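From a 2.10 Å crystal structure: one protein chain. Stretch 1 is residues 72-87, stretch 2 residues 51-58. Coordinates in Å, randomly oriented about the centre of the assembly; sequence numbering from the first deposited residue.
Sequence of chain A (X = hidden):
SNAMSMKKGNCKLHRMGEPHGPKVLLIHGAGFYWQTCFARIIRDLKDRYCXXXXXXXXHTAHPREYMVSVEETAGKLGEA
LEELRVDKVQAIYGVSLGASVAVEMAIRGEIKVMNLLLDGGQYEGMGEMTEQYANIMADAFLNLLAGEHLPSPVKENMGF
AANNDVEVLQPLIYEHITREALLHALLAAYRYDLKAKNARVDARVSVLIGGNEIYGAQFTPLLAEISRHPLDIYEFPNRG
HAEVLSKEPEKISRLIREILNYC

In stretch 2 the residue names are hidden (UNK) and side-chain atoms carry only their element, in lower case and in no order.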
# COMPACT_ATOMS: atom_id res chain seq x y z
N GLU A 72 -2.69 14.69 -1.86
CA GLU A 72 -2.79 15.07 -3.25
C GLU A 72 -2.88 13.82 -4.18
O GLU A 72 -3.68 13.77 -5.10
CB GLU A 72 -1.65 15.98 -3.61
CG GLU A 72 -1.90 16.75 -4.90
CD GLU A 72 -0.96 17.95 -5.04
OE1 GLU A 72 -0.90 18.76 -4.07
OE2 GLU A 72 -0.30 18.05 -6.10
N THR A 73 -2.15 12.78 -3.85
CA THR A 73 -2.23 11.53 -4.60
C THR A 73 -3.64 10.92 -4.50
O THR A 73 -4.29 10.58 -5.52
CB THR A 73 -1.10 10.60 -4.10
OG1 THR A 73 0.14 11.12 -4.58
CG2 THR A 73 -1.27 9.17 -4.58
N ALA A 74 -4.20 10.89 -3.29
CA ALA A 74 -5.57 10.41 -3.08
C ALA A 74 -6.56 11.25 -3.88
O ALA A 74 -7.38 10.70 -4.63
CB ALA A 74 -5.93 10.39 -1.60
N GLY A 75 -6.44 12.58 -3.80
CA GLY A 75 -7.30 13.49 -4.58
C GLY A 75 -7.22 13.21 -6.07
O GLY A 75 -8.22 12.98 -6.76
N LYS A 76 -6.01 13.18 -6.60
CA LYS A 76 -5.87 12.85 -8.04
C LYS A 76 -6.47 11.50 -8.46
O LYS A 76 -7.05 11.36 -9.53
CB LYS A 76 -4.41 13.01 -8.43
CG LYS A 76 -4.08 14.52 -8.48
CD LYS A 76 -2.61 14.75 -8.49
CE LYS A 76 -1.97 14.12 -9.72
NZ LYS A 76 -0.58 13.73 -9.34
N LEU A 77 -6.35 10.52 -7.58
CA LEU A 77 -6.87 9.18 -7.85
C LEU A 77 -8.39 9.19 -7.87
O LEU A 77 -9.02 8.47 -8.67
CB LEU A 77 -6.39 8.24 -6.73
CG LEU A 77 -6.47 6.75 -6.88
CD1 LEU A 77 -6.11 6.34 -8.30
CD2 LEU A 77 -5.53 6.11 -5.86
N GLY A 78 -8.96 9.96 -6.96
CA GLY A 78 -10.41 10.13 -6.93
C GLY A 78 -10.87 10.76 -8.24
O GLY A 78 -11.94 10.43 -8.77
N GLU A 79 -10.09 11.65 -8.79
CA GLU A 79 -10.48 12.23 -10.09
C GLU A 79 -10.36 11.22 -11.22
O GLU A 79 -11.08 11.30 -12.18
CB GLU A 79 -9.61 13.44 -10.42
CG GLU A 79 -9.88 14.57 -9.45
CD GLU A 79 -9.00 15.78 -9.71
OE1 GLU A 79 -7.78 15.76 -9.39
OE2 GLU A 79 -9.57 16.75 -10.21
N ALA A 80 -9.42 10.28 -11.11
CA ALA A 80 -9.25 9.31 -12.19
C ALA A 80 -10.37 8.36 -12.13
O ALA A 80 -10.85 7.94 -13.16
CB ALA A 80 -7.91 8.59 -12.13
N LEU A 81 -10.84 8.05 -10.93
CA LEU A 81 -12.00 7.19 -10.78
C LEU A 81 -13.26 7.80 -11.29
O LEU A 81 -14.07 7.15 -11.95
CB LEU A 81 -12.17 6.79 -9.32
CG LEU A 81 -11.14 5.81 -8.75
CD1 LEU A 81 -11.49 5.43 -7.32
CD2 LEU A 81 -10.97 4.58 -9.59
N GLU A 82 -13.44 9.06 -11.01
CA GLU A 82 -14.53 9.84 -11.57
C GLU A 82 -14.54 9.88 -13.11
O GLU A 82 -15.57 9.79 -13.72
CB GLU A 82 -14.40 11.26 -11.04
CG GLU A 82 -15.62 12.12 -11.28
CD GLU A 82 -15.42 13.49 -10.65
OE1 GLU A 82 -14.39 13.68 -9.96
OE2 GLU A 82 -16.29 14.38 -10.85
N GLU A 83 -13.37 9.99 -13.72
CA GLU A 83 -13.25 9.85 -15.18
C GLU A 83 -13.89 8.59 -15.69
O GLU A 83 -14.51 8.59 -16.75
CB GLU A 83 -11.78 9.80 -15.62
CG GLU A 83 -11.12 11.15 -15.62
CD GLU A 83 -11.49 11.94 -16.85
OE1 GLU A 83 -11.47 11.34 -17.96
OE2 GLU A 83 -11.83 13.15 -16.72
N LEU A 84 -13.73 7.49 -14.96
CA LEU A 84 -14.29 6.22 -15.40
C LEU A 84 -15.68 6.06 -14.89
O LEU A 84 -16.24 4.99 -15.01
CB LEU A 84 -13.42 5.03 -14.94
CG LEU A 84 -11.96 5.13 -15.37
CD1 LEU A 84 -11.19 3.99 -14.73
CD2 LEU A 84 -11.80 5.11 -16.89
N ARG A 85 -16.24 7.13 -14.32
CA ARG A 85 -17.52 7.14 -13.62
C ARG A 85 -17.64 6.11 -12.50
O ARG A 85 -18.74 5.65 -12.15
CB ARG A 85 -18.66 6.95 -14.60
CG ARG A 85 -18.82 8.04 -15.63
CD ARG A 85 -19.89 7.54 -16.57
NE ARG A 85 -20.27 8.51 -17.59
CZ ARG A 85 -21.32 8.37 -18.39
NH1 ARG A 85 -22.11 7.30 -18.29
NH2 ARG A 85 -21.59 9.31 -19.29
N VAL A 86 -16.51 5.75 -11.91
CA VAL A 86 -16.50 4.92 -10.72
C VAL A 86 -16.73 5.83 -9.55
O VAL A 86 -15.86 6.65 -9.24
CB VAL A 86 -15.14 4.23 -10.48
CG1 VAL A 86 -15.17 3.52 -9.14
CG2 VAL A 86 -14.83 3.25 -11.58
N ASP A 87 -17.86 5.67 -8.87
CA ASP A 87 -18.05 6.39 -7.61
C ASP A 87 -18.14 5.48 -6.38
O ASP A 87 -18.31 5.99 -5.27
CB ASP A 87 -19.25 7.31 -7.70
CG ASP A 87 -20.54 6.56 -7.81
OD1 ASP A 87 -20.53 5.31 -7.59
OD2 ASP A 87 -21.56 7.23 -8.13
N UNK A 51 -10.43 -4.55 -11.88
CA UNK A 51 -9.23 -4.19 -11.16
C UNK A 51 -8.79 -2.85 -11.65
O UNK A 51 -8.62 -2.64 -12.84
c UNK A 51 -8.20 -6.63 -10.78
c UNK A 51 -8.10 -5.23 -11.39
c UNK A 51 -9.03 -6.66 -9.50
c UNK A 51 -8.71 -7.67 -11.75
N UNK A 52 -8.60 -1.95 -10.73
CA UNK A 52 -8.02 -0.66 -11.03
C UNK A 52 -6.71 -0.47 -10.28
O UNK A 52 -6.68 -0.52 -9.04
c UNK A 52 -9.04 0.39 -10.58
c UNK A 52 -11.49 0.91 -10.22
c UNK A 52 -10.47 0.17 -11.09
c UNK A 52 -10.52 0.64 -12.53
N UNK A 53 -5.63 -0.20 -11.01
CA UNK A 53 -4.31 -0.17 -10.45
C UNK A 53 -3.58 1.13 -10.78
O UNK A 53 -3.16 1.34 -11.89
c UNK A 53 -3.44 -1.36 -10.92
c UNK A 53 -2.22 -1.49 -10.06
c UNK A 53 -4.25 -2.70 -10.91
c UNK A 53 -4.95 -2.98 -12.19
N UNK A 54 -3.47 2.03 -9.80
CA UNK A 54 -2.76 3.25 -10.15
C UNK A 54 -1.23 3.10 -10.17
O UNK A 54 -0.69 2.18 -9.58
c UNK A 54 -3.14 4.20 -9.01
c UNK A 54 -4.27 2.17 -8.59
c UNK A 54 -3.63 3.32 -7.89
N UNK A 55 -0.54 4.01 -10.83
CA UNK A 55 0.90 4.22 -10.61
C UNK A 55 1.08 5.37 -9.66
O UNK A 55 0.55 6.44 -9.88
o UNK A 55 2.61 5.17 -14.38
c UNK A 55 2.09 4.01 -14.26
o UNK A 55 2.02 3.15 -15.16
c UNK A 55 1.45 3.58 -12.95
c UNK A 55 1.55 4.63 -11.90
N UNK A 56 1.79 5.18 -8.57
CA UNK A 56 2.16 6.31 -7.73
C UNK A 56 3.05 7.24 -8.56
O UNK A 56 3.79 6.80 -9.43
c UNK A 56 3.05 4.78 -4.24
c UNK A 56 2.14 5.01 -5.44
c UNK A 56 2.90 5.84 -6.48
c UNK A 56 0.94 5.78 -5.00
N UNK A 57 2.93 8.53 -8.31
CA UNK A 57 3.75 9.50 -9.02
C UNK A 57 5.21 9.11 -9.08
O UNK A 57 5.80 8.68 -8.10
o UNK A 57 0.03 11.69 -7.73
c UNK A 57 2.24 11.52 -8.70
c UNK A 57 1.15 11.10 -7.69
c UNK A 57 3.61 10.90 -8.43
o UNK A 57 1.41 10.24 -6.84
N UNK A 58 5.78 9.29 -10.26
CA UNK A 58 7.18 8.95 -10.54
C UNK A 58 7.56 7.46 -10.63
O UNK A 58 8.72 7.17 -10.91

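Position 51 carries four side-chain carbons and no other element, forked at the second carbon, and none of them comes near the helix. That pattern is leucine, Leu51. It is buried in the strand, where a purely hydrocarbon side chain pays no penalty for losing water.

Position 52 has the same make-up, four carbons forked at the second, but its CA-to-CB bond points toward stretch 1. One branch end touches Leu81 and Val86, the other Leu84. This is again leucine, Leu52: CD1 of Leu52 lies 3.8 Å from CD2 of Leu81 and 4.3 Å from CG2 of Val86, and CD2 of Leu52 lies 4.1 Å from CD1 of Leu84. A fork at the second carbon sets two methyls well out from the strand, and here both find apolar partners around the end of the helix.

At position 53 the four carbons fork at the first, one arm is two carbons long, and none touches stretch 1, so the residue is isoleucine, Ile53. Its CA-to-CB bond points away from the helix, as the alternation of a strand requires after Leu52. Branching at CB is well tolerated in extended backbone, and the side chain is buried.

Three carbons at position 54 close a ring onto the backbone N and touch Leu77; the ring identifies proline, Pro54. The strand has alternated back, and the CA-to-CB bond points toward the helix: CB of Pro54 packs 3.7 Å from CD1 of Leu77. The closed ring leaves the backbone N without a hydrogen, while its carbons offer a compact apolar surface to the leucine.

Position 55 shows three carbons, the third carrying two oxygens, all out of reach of the helix: a carboxylate on a two-methylene stem, hence glutamate, Glu55. Both oxygens are hydrogen-bonded elsewhere in the structure.

Four carbons forked at the second, touching Thr73, mark position 56 as leucine, Leu56. Its CA-to-CB bond runs sideways, yet the end of the side chain comes nearer, bringing CD2 of Leu56 to 4.1 Å from CG2 of Thr73. A long, branched hydrocarbon chain suits this buried place, since its end can reach the Thr73 methyl from a sideways start.

Position 57 repeats the three carbons and two oxygens, but this carboxylate reaches the helix, one oxygen meeting Thr73 and the other Lys76. It is glutamate, Glu57. Thr73 OG1 donates to Glu57 OE1 at 2.7 Å, and Lys76 NZ to Glu57 OE2 at 2.7 Å in a salt bridge. A carboxylate has two acceptor oxygens, one for the hydroxyl and one for the ammonium, whose positive charge it balances.

No side-chain atoms exist at position 58, so it is glycine, Gly58. Its phi of 72° favours a residue without a CB.

The contact therefore changes character along the helix. Thr73, Leu77 and Leu81 follow one another at four-residue steps, close to one turn each, and meet Leu56, Pro54 and Leu52 as the second stretch runs the opposite way. Leu84 and Val86, beyond the helix, complete the apolar pocket around Leu52. At the other end, Glu57 spans Thr73 and Lys76, fastening the packed hydrocarbon surface with directed polar bonds.

Stretch 2, residues 51-58: LLIPELEG
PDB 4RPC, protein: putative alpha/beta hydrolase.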